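Side-chain contacts in lasso peptide isopeptidase AtxE2 (Asticcacaulis excentricus, PDB 5TXE), which hydrolyses the isopeptide bond of the lasso peptides astexin-2 and astexin-3, opening these knotted substrates into linear peptides: residues S481-S486 and K571-E576; A569-A572 and T577-A580; R494-I499 and G529-H534; E211-H214 and R220-V223. The protein carries 1 engineered substitution. One frame throughout, in Å; residues are numbered along the deposited sequence.

Interaction 1 of 4, residues S481-S486 and K571-E576; sequences SPIAQS and KAYGIE
Ala572 meets Ile483 first: its methyl CB lies 3.9 Å from Ile483 CG2. That same CG2 serves the next residue too, sitting almost squarely over the centre of the Tyr573 ring, 3.9 Å from the centroid and only 9° off the normal, a textbook CH-pi contact. Because CG2 is anti to the backbone N of Ile483 (chi1 -53°), the other branch is left to run along the phenol end, where CG1 reaches Tyr573 CZ at 3.8 Å. Trp116, which binds astexin-3, is close to the Tyr573 side chain. Ser486 comes in at the ring's edge, yet its true target is backbone: OG donates to Tyr573 O at 2.7 Å, in the carbonyl plane and on a lone pair. An alanine in place of Tyr573 would probably keep that backbone bond but strip Ile483 of the ring it lies against and take an aromatic partner from the bound peptide. Gly574, with positive phi, is the C-prime residue of a Schellman motif, its N bonded to Lys571 O and Ile575 N to Leu570 O. The contact thus seats the start of helix 482-490, N-capped by Ser481, against the turn that ends helix 563-570.

Interaction 2 of 4, residues A569-A572 and T577-A580; sequences ALKA and TDQA
Lys571 NZ is gripped by two carboxylates. Within this pair of segments its mate is Asp578, which offers OD2 at 3.1 Å and, more weakly, OD1 at 3.4 Å; the stronger salt bridge runs to Glu576 OE1. NZ meets OD2 on the syn side, 29° out of the carboxylate plane, so the approach is somewhat oblique. A bend at chi2 (73°) swings the lysine chain round toward the acid, and its CE lies 3.3 Å from Asp578 OD2. Asp578 OD1 also comes close to Glu576 OE1, a like-charged pair that the shared ammonium group would be expected to ease. The setting is the exit from helix 563-570 in the alpha/beta-hydrolase domain: after the helix ends, the chain doubles back along its last turn, bringing Thr577 within 6.0 Å of Lys571, measured CA to CA. Thr577 bridges this return with both branches. Its OG1 is hydrogen-bonded to Ser567 O one turn back in the helix, while CG2 turns inward to meet Leu570 CB at 4.2 Å. The ion pairs lie at the surface. The buried Leu570 packs against Trp116 and Asn562, both binders of astexin-3, and against the backbone of the bound peptide.

Interaction 3 of 4, residues R494-I499 and G529-H534; sequences RNRWNI and GATTVH
Bends at chi2 (77°) and chi3 (-135°) fold the chain of Arg496 so that its guanidinium lies between Thr531 and Ile499, with Thr532 at its rim. Thr531, whose CG2 is anti to its backbone N (chi1 -51°), sets that methyl over the centre of the flat group, 3.8 Å from Arg496 CZ. On the opposite face, nearer the rim, rests CD1 of Ile499 from the arginine's own helix. The edge makes the polar contact: Arg496 NH2 donates nearly straight to Thr532 OG1 at 3.0 Å, the oxygen lying almost in the guanidinium plane, and NE adds a weak bond to the same oxygen at 3.4 Å. Thr532 also meets Ile499, whose CG2 is 3.7 Å from Thr532 OG1. The buried charge is answered mainly by Asp528, salt-bridged to NH2, and together these partners should hold the guanidinium against rotation. The short helical segments cross nearly at right angles, their axes 10.3 Å apart at closest approach. Helix 528-539 follows directly on the nucleophile elbow, where engineered Ala527 replaces the catalytic serine, and it packs against strand 545-548; helix 494-512 lies across it, and Tyr490 of helix 482-490 also touches Arg496.

Interaction 4 of 4, residues E211-H214 and R220-V223; sequences ERFH and RPRV
Arg212 and Pro221 run alongside each other in one direction, with Pro221 CB over one face of the guanidinium, toward its rim, and 3.7 Å from Arg212 CB. Phe213 takes the next part of the same proline: its CZ meets Pro221 CG at 3.7 Å, and Pro221 N sits over one face of the ring, off its centre. Although the CB of Phe213 starts out away from the other segment, chi1 of -74° carries the ring back along the proline. A serine in place of Phe213 would probably uncover this side of Pro221 and leave the ring of Tyr209 without its aromatic neighbour. The backbones are tied by Arg222 N, which donates to Arg212 O at 2.8 Å. The two segments are the arms of a short loop in the long insertion between strands 183-188 and 230-235, after its helix 190-202, within one four-stranded antiparallel blade of the beta-propeller found in prolyl oligopeptidases. Beyond this bond, Arg222 bends at chi2 and chi3 to run alongside His214. His214 CB rests over one guanidinium face, 3.7 Å from Arg222 CZ, and the ring and guanidinium planes stand 40° apart. One water accepts from His214 N and donates to Arg220 O; a second donates to His214 O and takes a weak bond from Arg222 NH1. The charged ends also have outside partners: Asp210 pairs with Arg212, Glu200 with Arg220, and Tyr118 makes a cation-pi contact with Arg222. His214 itself reaches across to the hydrolase domain, hydrogen-bonding Asn562 through NE2 and, weakly, the backbone of the bound peptide.

In the fold
Interaction 3 is the buried contact of the set, joining two helices near the position of the nucleophile through one arginine wrapped by threonines and an isoleucine. The other three are partly buried. Interactions 1 and 2 share Lys571 and Ala572 and both fasten the chain leaving helix 563-570: interaction 1 largely with apolar and aromatic contacts against helix 482-490, interaction 2 with ion pairs at the surface. Interaction 3 is nested, along the chain, inside the loop that interaction 1 closes. Interaction 4, about 30 Å from interaction 3 between centres but nearer interaction 2, belongs to a propeller insertion and meets helix 563-570 through His214; there waters and arginine groups lying against proline and histidine carbons replace helix packing.

Interaction 1 of 4, residues S481-S486 and K571-E576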
loop_
_atom_site.group_PDB
_atom_site.type_symbol
_atom_site.label_atom_id
_atom_site.label_comp_id
_atom_site.label_asym_id
_atom_site.label_seq_id
_atom_site.Cartn_x
_atom_site.Cartn_y
_atom_site.Cartn_z
ATOM N N SER A 481 -4.558 5.962 22.118
ATOM C CA SER A 481 -5.212 6.037 20.811
ATOM C C SER A 481 -4.230 6.407 19.712
ATOM O O SER A 481 -3.367 7.244 19.924
ATOM C CB SER A 481 -6.294 7.104 20.871
ATOM O OG SER A 481 -6.800 7.394 19.589
ATOM N N PRO A 482 -4.352 5.793 18.515
ATOM C CA PRO A 482 -3.448 6.210 17.413
ATOM C C PRO A 482 -3.735 7.660 16.957
ATOM O O PRO A 482 -2.837 8.336 16.435
ATOM C CB PRO A 482 -3.734 5.187 16.295
ATOM C CG PRO A 482 -5.103 4.649 16.597
ATOM C CD PRO A 482 -5.269 4.716 18.097
ATOM N N ILE A 483 -4.953 8.136 17.239
ATOM C CA ILE A 483 -5.362 9.509 16.951
ATOM C C ILE A 483 -4.632 10.473 17.919
ATOM O O ILE A 483 -4.079 11.485 17.470
ATOM C CB ILE A 483 -6.907 9.692 16.980
ATOM C CG1 ILE A 483 -7.569 8.649 16.052
ATOM C CG2 ILE A 483 -7.297 11.114 16.553
ATOM C CD1 ILE A 483 -9.081 8.726 15.983
ATOM N N ALA A 484 -4.585 10.152 19.206
ATOM C CA ALA A 484 -3.804 10.968 20.146
ATOM C C ALA A 484 -2.289 10.962 19.864
ATOM O O ALA A 484 -1.585 11.935 20.135
ATOM C CB ALA A 484 -4.051 10.527 21.584
ATOM N N GLN A 485 -1.788 9.854 19.338
ATOM C CA GLN A 485 -0.371 9.759 19.051
ATOM C C GLN A 485 -0.058 10.709 17.913
ATOM O O GLN A 485 0.962 11.426 17.945
ATOM C CB GLN A 485 0.018 8.333 18.616
ATOM C CG GLN A 485 1.521 8.115 18.465
ATOM C CD GLN A 485 1.859 6.683 18.044
ATOM O OE1 GLN A 485 1.511 5.708 18.721
ATOM N NE2 GLN A 485 2.552 6.556 16.934
ATOM N N SER A 486 -0.922 10.655 16.890
ATOM C CA SER A 486 -0.829 11.522 15.720
ATOM C C SER A 486 -0.779 12.982 16.151
ATOM O O SER A 486 0.020 13.738 15.630
ATOM C CB SER A 486 -1.985 11.310 14.714
ATOM O OG SER A 486 -1.846 12.240 13.636
ATOM N N LYS A 571 -8.708 17.659 12.962
ATOM C CA LYS A 571 -8.255 18.448 14.086
ATOM C C LYS A 571 -7.798 17.525 15.247
ATOM O O LYS A 571 -6.773 17.772 15.846
ATOM C CB LYS A 571 -9.403 19.409 14.434
ATOM C CG LYS A 571 -9.326 20.155 15.719
ATOM C CD LYS A 571 -8.290 21.260 15.690
ATOM C CE LYS A 571 -8.468 22.163 16.914
ATOM N NZ LYS A 571 -7.287 23.019 17.103
ATOM N N ALA A 572 -8.489 16.422 15.504
ATOM C CA ALA A 572 -8.066 15.517 16.578
ATOM C C ALA A 572 -6.759 14.816 16.254
ATOM O O ALA A 572 -6.055 14.324 17.176
ATOM C CB ALA A 572 -9.157 14.481 16.888
ATOM N N TYR A 573 -6.398 14.764 14.969
ATOM C CA TYR A 573 -5.152 14.116 14.555
ATOM C C TYR A 573 -3.954 15.079 14.636
ATOM O O TYR A 573 -2.811 14.712 14.298
ATOM C CB TYR A 573 -5.272 13.644 13.112
ATOM C CG TYR A 573 -6.030 12.364 12.918
ATOM C CD1 TYR A 573 -7.411 12.350 12.818
ATOM C CD2 TYR A 573 -5.339 11.138 12.765
ATOM C CE1 TYR A 573 -8.117 11.154 12.618
ATOM C CE2 TYR A 573 -6.036 9.939 12.576
ATOM C CZ TYR A 573 -7.420 9.947 12.500
ATOM O OH TYR A 573 -8.085 8.763 12.282
ATOM N N GLY A 574 -4.231 16.318 15.043
ATOM C CA GLY A 574 -3.241 17.368 15.121
ATOM C C GLY A 574 -3.144 18.225 13.858
ATOM O O GLY A 574 -2.200 19.018 13.734
ATOM N N ILE A 575 -4.067 18.056 12.903
ATOM C CA ILE A 575 -4.041 18.916 11.722
ATOM C C ILE A 575 -4.898 20.137 12.036
ATOM O O ILE A 575 -6.115 20.001 12.200
ATOM C CB ILE A 575 -4.587 18.196 10.487
ATOM C CG1 ILE A 575 -3.923 16.805 10.295
ATOM C CG2 ILE A 575 -4.401 19.061 9.242
ATOM C CD1 ILE A 575 -2.477 16.867 9.938
ATOM N N GLU A 576 -4.310 21.335 12.039
ATOM C CA GLU A 576 -5.044 22.515 12.521
ATOM C C GLU A 576 -5.953 23.155 11.451
ATOM O O GLU A 576 -5.720 24.255 10.966
ATOM C CB GLU A 576 -4.074 23.554 13.096
ATOM C CG GLU A 576 -3.158 23.046 14.212
ATOM C CD GLU A 576 -3.854 22.494 15.455
ATOM O OE1 GLU A 576 -5.044 22.776 15.705
ATOM O OE2 GLU A 576 -3.177 21.756 16.211
#

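Interaction 2 of 4, residues A569-A572 and T577-A580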
loop_
_atom_site.group_PDB
_atom_site.type_symbol
_atom_site.label_atom_id
_atom_site.label_comp_id
_atom_site.label_asym_id
_atom_site.label_seq_id
_atom_site.Cartn_x
_atom_site.Cartn_y
_atom_site.Cartn_z
ATOM N N ALA A 569 -12.863 16.484 11.565
ATOM C CA ALA A 569 -12.303 15.241 12.132
ATOM C C ALA A 569 -10.787 15.250 12.166
ATOM O O ALA A 569 -10.190 14.557 12.978
ATOM C CB ALA A 569 -12.797 14.006 11.360
ATOM N N LEU A 570 -10.142 16.022 11.300
ATOM C CA LEU A 570 -8.675 15.997 11.236
ATOM C C LEU A 570 -7.991 16.727 12.395
ATOM O O LEU A 570 -6.841 16.456 12.731
ATOM C CB LEU A 570 -8.157 16.594 9.930
ATOM C CG LEU A 570 -8.375 15.791 8.643
ATOM C CD1 LEU A 570 -7.920 16.600 7.431
ATOM C CD2 LEU A 570 -7.634 14.476 8.708
ATOM N N LYS A 571 -8.708 17.659 12.962
ATOM C CA LYS A 571 -8.255 18.448 14.086
ATOM C C LYS A 571 -7.798 17.525 15.247
ATOM O O LYS A 571 -6.773 17.772 15.846
ATOM C CB LYS A 571 -9.403 19.409 14.434
ATOM C CG LYS A 571 -9.326 20.155 15.719
ATOM C CD LYS A 571 -8.290 21.260 15.690
ATOM C CE LYS A 571 -8.468 22.163 16.914
ATOM N NZ LYS A 571 -7.287 23.019 17.103
ATOM N N ALA A 572 -8.489 16.422 15.504
ATOM C CA ALA A 572 -8.066 15.517 16.578
ATOM C C ALA A 572 -6.759 14.816 16.254
ATOM O O ALA A 572 -6.055 14.324 17.176
ATOM C CB ALA A 572 -9.157 14.481 16.888
ATOM N N THR A 577 -7.032 22.472 11.131
ATOM C CA THR A 577 -7.956 22.924 10.094
ATOM C C THR A 577 -8.837 24.106 10.520
ATOM O O THR A 577 -9.474 24.747 9.694
ATOM C CB THR A 577 -8.843 21.801 9.680
ATOM O OG1 THR A 577 -9.483 21.252 10.844
ATOM C CG2 THR A 577 -7.994 20.714 9.004
ATOM N N ASP A 578 -8.807 24.453 11.792
ATOM C CA ASP A 578 -9.437 25.700 12.247
ATOM C C ASP A 578 -8.526 26.944 12.083
ATOM O O ASP A 578 -8.966 28.054 12.293
ATOM C CB ASP A 578 -9.901 25.581 13.683
ATOM C CG ASP A 578 -8.757 25.192 14.668
ATOM O OD1 ASP A 578 -7.644 24.761 14.253
ATOM O OD2 ASP A 578 -9.007 25.291 15.889
ATOM N N GLN A 579 -7.261 26.757 11.706
ATOM C CA GLN A 579 -6.422 27.907 11.309
ATOM C C GLN A 579 -6.511 28.125 9.783
ATOM O O GLN A 579 -6.428 27.178 8.981
ATOM C CB GLN A 579 -4.968 27.688 11.741
ATOM C CG GLN A 579 -4.711 27.729 13.250
ATOM C CD GLN A 579 -3.249 27.436 13.554
ATOM O OE1 GLN A 579 -2.343 27.826 12.805
ATOM N NE2 GLN A 579 -3.020 26.674 14.598
ATOM N N ALA A 580 -6.676 29.386 9.412
ATOM C CA ALA A 580 -6.510 29.844 8.057
ATOM C C ALA A 580 -5.045 29.673 7.624
ATOM O O ALA A 580 -4.158 29.326 8.430
ATOM C CB ALA A 580 -6.922 31.315 7.955
#

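Interaction 3 of 4, residues R494-I499 and G529-H534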
loop_
_atom_site.group_PDB
_atom_site.type_symbol
_atom_site.label_atom_id
_atom_site.label_comp_id
_atom_site.label_asym_id
_atom_site.label_seq_id
_atom_site.Cartn_x
_atom_site.Cartn_y
_atom_site.Cartn_z
ATOM N N ARG A 494 6.816 18.022 14.892
ATOM C CA ARG A 494 7.973 17.346 15.494
ATOM C C ARG A 494 8.371 16.122 14.685
ATOM O O ARG A 494 9.516 15.985 14.334
ATOM C CB ARG A 494 7.706 16.995 16.992
ATOM C CG ARG A 494 7.882 18.197 17.957
ATOM C CD ARG A 494 7.337 17.987 19.409
ATOM N NE ARG A 494 8.133 16.936 20.074
ATOM C CZ ARG A 494 8.382 16.837 21.384
ATOM N NH1 ARG A 494 7.916 17.718 22.260
ATOM N NH2 ARG A 494 9.128 15.833 21.818
ATOM N N ASN A 495 7.416 15.256 14.312
ATOM C CA ASN A 495 7.804 14.090 13.545
ATOM C C ASN A 495 8.262 14.411 12.118
ATOM O O ASN A 495 9.119 13.722 11.579
ATOM C CB ASN A 495 6.713 13.013 13.517
ATOM C CG ASN A 495 7.268 11.656 13.053
ATOM O OD1 ASN A 495 8.346 11.240 13.485
ATOM N ND2 ASN A 495 6.560 10.995 12.169
ATOM N N ARG A 496 7.722 15.456 11.510
ATOM C CA ARG A 496 8.156 15.780 10.205
ATOM C C ARG A 496 9.577 16.189 10.233
ATOM O O ARG A 496 10.336 15.888 9.290
ATOM C CB ARG A 496 7.345 16.944 9.639
ATOM C CG ARG A 496 6.996 16.766 8.201
ATOM C CD ARG A 496 5.858 15.780 8.251
ATOM N NE ARG A 496 5.981 14.763 7.314
ATOM C CZ ARG A 496 5.112 13.782 7.184
ATOM N NH1 ARG A 496 4.049 13.709 7.949
ATOM N NH2 ARG A 496 5.307 12.895 6.240
ATOM N N TRP A 497 9.977 16.928 11.286
ATOM C CA TRP A 497 11.431 17.233 11.453
ATOM C C TRP A 497 12.287 15.978 11.650
ATOM O O TRP A 497 13.389 15.884 11.155
ATOM C CB TRP A 497 11.664 18.154 12.627
ATOM C CG TRP A 497 11.416 19.570 12.351
ATOM C CD1 TRP A 497 10.388 20.379 12.850
ATOM C CD2 TRP A 497 12.245 20.404 11.570
ATOM N NE1 TRP A 497 10.560 21.663 12.389
ATOM C CE2 TRP A 497 11.691 21.697 11.601
ATOM C CE3 TRP A 497 13.406 20.179 10.833
ATOM C CZ2 TRP A 497 12.252 22.742 10.923
ATOM C CZ3 TRP A 497 13.967 21.229 10.167
ATOM C CH2 TRP A 497 13.396 22.494 10.209
ATOM N N ASN A 498 11.797 15.017 12.412
ATOM C CA ASN A 498 12.555 13.753 12.589
ATOM C C ASN A 498 12.744 13.054 11.245
ATOM O O ASN A 498 13.819 12.461 10.941
ATOM C CB ASN A 498 11.784 12.825 13.535
ATOM C CG ASN A 498 12.415 11.412 13.658
ATOM O OD1 ASN A 498 13.631 11.254 13.874
ATOM N ND2 ASN A 498 11.563 10.377 13.530
ATOM N N ILE A 499 11.686 13.072 10.433
ATOM C CA ILE A 499 11.821 12.525 9.084
ATOM C C ILE A 499 12.844 13.277 8.242
ATOM O O ILE A 499 13.715 12.685 7.588
ATOM C CB ILE A 499 10.446 12.424 8.388
ATOM C CG1 ILE A 499 9.645 11.351 9.098
ATOM C CG2 ILE A 499 10.628 12.029 6.918
ATOM C CD1 ILE A 499 8.165 11.468 8.885
ATOM N N GLY A 529 4.727 10.782 1.994
ATOM C CA GLY A 529 5.923 11.278 1.380
ATOM C C GLY A 529 5.734 12.586 0.681
ATOM O O GLY A 529 6.701 13.337 0.562
ATOM N N ALA A 530 4.507 12.870 0.203
ATOM C CA ALA A 530 4.261 14.159 -0.387
ATOM C C ALA A 530 4.387 15.242 0.664
ATOM O O ALA A 530 4.914 16.312 0.386
ATOM C CB ALA A 530 2.890 14.228 -1.009
ATOM N N THR A 531 3.838 14.977 1.838
ATOM C CA THR A 531 3.912 15.942 2.949
ATOM C C THR A 531 5.397 16.238 3.248
ATOM O O THR A 531 5.808 17.377 3.506
ATOM C CB THR A 531 3.213 15.355 4.169
ATOM O OG1 THR A 531 1.900 14.891 3.807
ATOM C CG2 THR A 531 3.078 16.337 5.301
ATOM N N THR A 532 6.212 15.197 3.195
ATOM C CA THR A 532 7.627 15.341 3.477
ATOM C C THR A 532 8.258 16.174 2.398
ATOM O O THR A 532 9.111 16.956 2.663
ATOM C CB THR A 532 8.303 13.945 3.610
ATOM O OG1 THR A 532 7.886 13.345 4.829
ATOM C CG2 THR A 532 9.794 14.021 3.574
ATOM N N VAL A 533 7.843 16.004 1.165
ATOM C CA VAL A 533 8.378 16.845 0.127
ATOM C C VAL A 533 8.073 18.293 0.370
ATOM O O VAL A 533 8.932 19.141 0.168
ATOM C CB VAL A 533 7.811 16.520 -1.228
ATOM C CG1 VAL A 533 8.293 17.516 -2.265
ATOM C CG2 VAL A 533 8.239 15.110 -1.634
ATOM N N HIS A 534 6.857 18.590 0.793
ATOM C CA HIS A 534 6.439 19.999 0.916
ATOM C C HIS A 534 7.226 20.612 2.059
ATOM O O HIS A 534 7.787 21.689 1.934
ATOM C CB HIS A 534 4.911 20.167 1.135
ATOM C CG HIS A 534 4.072 19.462 0.112
ATOM N ND1 HIS A 534 2.860 18.870 0.417
ATOM C CD2 HIS A 534 4.317 19.176 -1.188
ATOM C CE1 HIS A 534 2.386 18.298 -0.669
ATOM N NE2 HIS A 534 3.257 18.460 -1.649
#

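Interaction 4 of 4, residues E211-H214 and R220-V223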
loop_
_atom_site.group_PDB
_atom_site.type_symbol
_atom_site.label_atom_id
_atom_site.label_comp_id
_atom_site.label_asym_id
_atom_site.label_seq_id
_atom_site.Cartn_x
_atom_site.Cartn_y
_atom_site.Cartn_z
ATOM N N GLU A 211 -22.111 18.480 5.813
ATOM C CA GLU A 211 -21.238 17.369 6.159
ATOM C C GLU A 211 -21.263 16.260 5.110
ATOM O O GLU A 211 -20.445 15.341 5.206
ATOM C CB GLU A 211 -21.589 16.808 7.581
ATOM C CG GLU A 211 -22.870 15.904 7.702
ATOM C CD GLU A 211 -24.230 16.639 7.858
ATOM O OE1 GLU A 211 -24.270 17.910 7.945
ATOM O OE2 GLU A 211 -25.282 15.934 7.908
ATOM N N ARG A 212 -22.156 16.314 4.137
ATOM C CA ARG A 212 -22.171 15.273 3.105
ATOM C C ARG A 212 -21.135 15.480 1.979
ATOM O O ARG A 212 -20.884 14.567 1.222
ATOM C CB ARG A 212 -23.554 15.119 2.510
ATOM C CG ARG A 212 -24.659 14.763 3.526
ATOM C CD ARG A 212 -26.024 14.904 2.899
ATOM N NE ARG A 212 -26.251 16.275 2.485
ATOM C CZ ARG A 212 -27.294 16.676 1.747
ATOM N NH1 ARG A 212 -28.207 15.796 1.337
ATOM N NH2 ARG A 212 -27.437 17.962 1.434
ATOM N N PHE A 213 -20.494 16.644 1.922
ATOM C CA PHE A 213 -19.651 16.971 0.794
ATOM C C PHE A 213 -18.180 16.838 1.024
ATOM O O PHE A 213 -17.672 17.108 2.107
ATOM C CB PHE A 213 -19.901 18.395 0.346
ATOM C CG PHE A 213 -21.189 18.580 -0.392
ATOM C CD1 PHE A 213 -22.379 18.699 0.281
ATOM C CD2 PHE A 213 -21.205 18.618 -1.767
ATOM C CE1 PHE A 213 -23.567 18.836 -0.423
ATOM C CE2 PHE A 213 -22.358 18.818 -2.463
ATOM C CZ PHE A 213 -23.540 18.899 -1.789
ATOM N N HIS A 214 -17.481 16.447 -0.040
ATOM C CA HIS A 214 -16.030 16.374 -0.071
ATOM C C HIS A 214 -15.604 16.929 -1.435
ATOM O O HIS A 214 -15.456 16.196 -2.389
ATOM C CB HIS A 214 -15.546 14.925 0.148
ATOM C CG HIS A 214 -14.054 14.808 0.267
ATOM N ND1 HIS A 214 -13.250 14.275 -0.723
ATOM C CD2 HIS A 214 -13.216 15.206 1.247
ATOM C CE1 HIS A 214 -11.991 14.292 -0.331
ATOM N NE2 HIS A 214 -11.937 14.872 0.854
ATOM N N ARG A 220 -21.173 16.379 -5.343
ATOM C CA ARG A 220 -22.404 15.732 -4.935
ATOM C C ARG A 220 -22.301 15.312 -3.487
ATOM O O ARG A 220 -21.220 15.024 -2.996
ATOM C CB ARG A 220 -22.685 14.499 -5.763
ATOM C CG ARG A 220 -22.934 14.743 -7.236
ATOM C CD ARG A 220 -23.204 13.391 -7.978
ATOM N NE ARG A 220 -24.523 12.813 -7.666
ATOM C CZ ARG A 220 -25.665 13.195 -8.236
ATOM N NH1 ARG A 220 -25.698 14.147 -9.171
ATOM N NH2 ARG A 220 -26.799 12.585 -7.912
ATOM N N PRO A 221 -23.439 15.278 -2.780
ATOM C CA PRO A 221 -23.410 14.776 -1.429
ATOM C C PRO A 221 -23.061 13.287 -1.473
ATOM O O PRO A 221 -23.476 12.609 -2.410
ATOM C CB PRO A 221 -24.843 14.939 -0.948
ATOM C CG PRO A 221 -25.517 15.809 -1.920
ATOM C CD PRO A 221 -24.801 15.591 -3.199
ATOM N N ARG A 222 -22.319 12.811 -0.477
ATOM C CA ARG A 222 -22.042 11.391 -0.301
ATOM C C ARG A 222 -23.095 10.774 0.610
ATOM O O ARG A 222 -23.746 11.470 1.414
ATOM C CB ARG A 222 -20.661 11.224 0.339
ATOM C CG ARG A 222 -19.625 11.968 -0.450
ATOM C CD ARG A 222 -18.268 11.377 -0.871
ATOM N NE ARG A 222 -17.290 11.199 0.198
ATOM C CZ ARG A 222 -15.944 11.201 0.082
ATOM N NH1 ARG A 222 -15.278 11.494 -1.043
ATOM N NH2 ARG A 222 -15.230 10.941 1.173
ATOM N N VAL A 223 -23.214 9.465 0.528
ATOM C CA VAL A 223 -24.083 8.717 1.377
ATOM C C VAL A 223 -23.412 8.586 2.735
ATOM O O VAL A 223 -22.260 8.132 2.837
ATOM C CB VAL A 223 -24.277 7.288 0.827
ATOM C CG1 VAL A 223 -25.051 6.430 1.810
ATOM C CG2 VAL A 223 -24.951 7.314 -0.562
HETATM O O HOH W 1 -18.711 15.672 -2.410
HETATM O O HOH W 2 -17.041 13.502 -3.035
#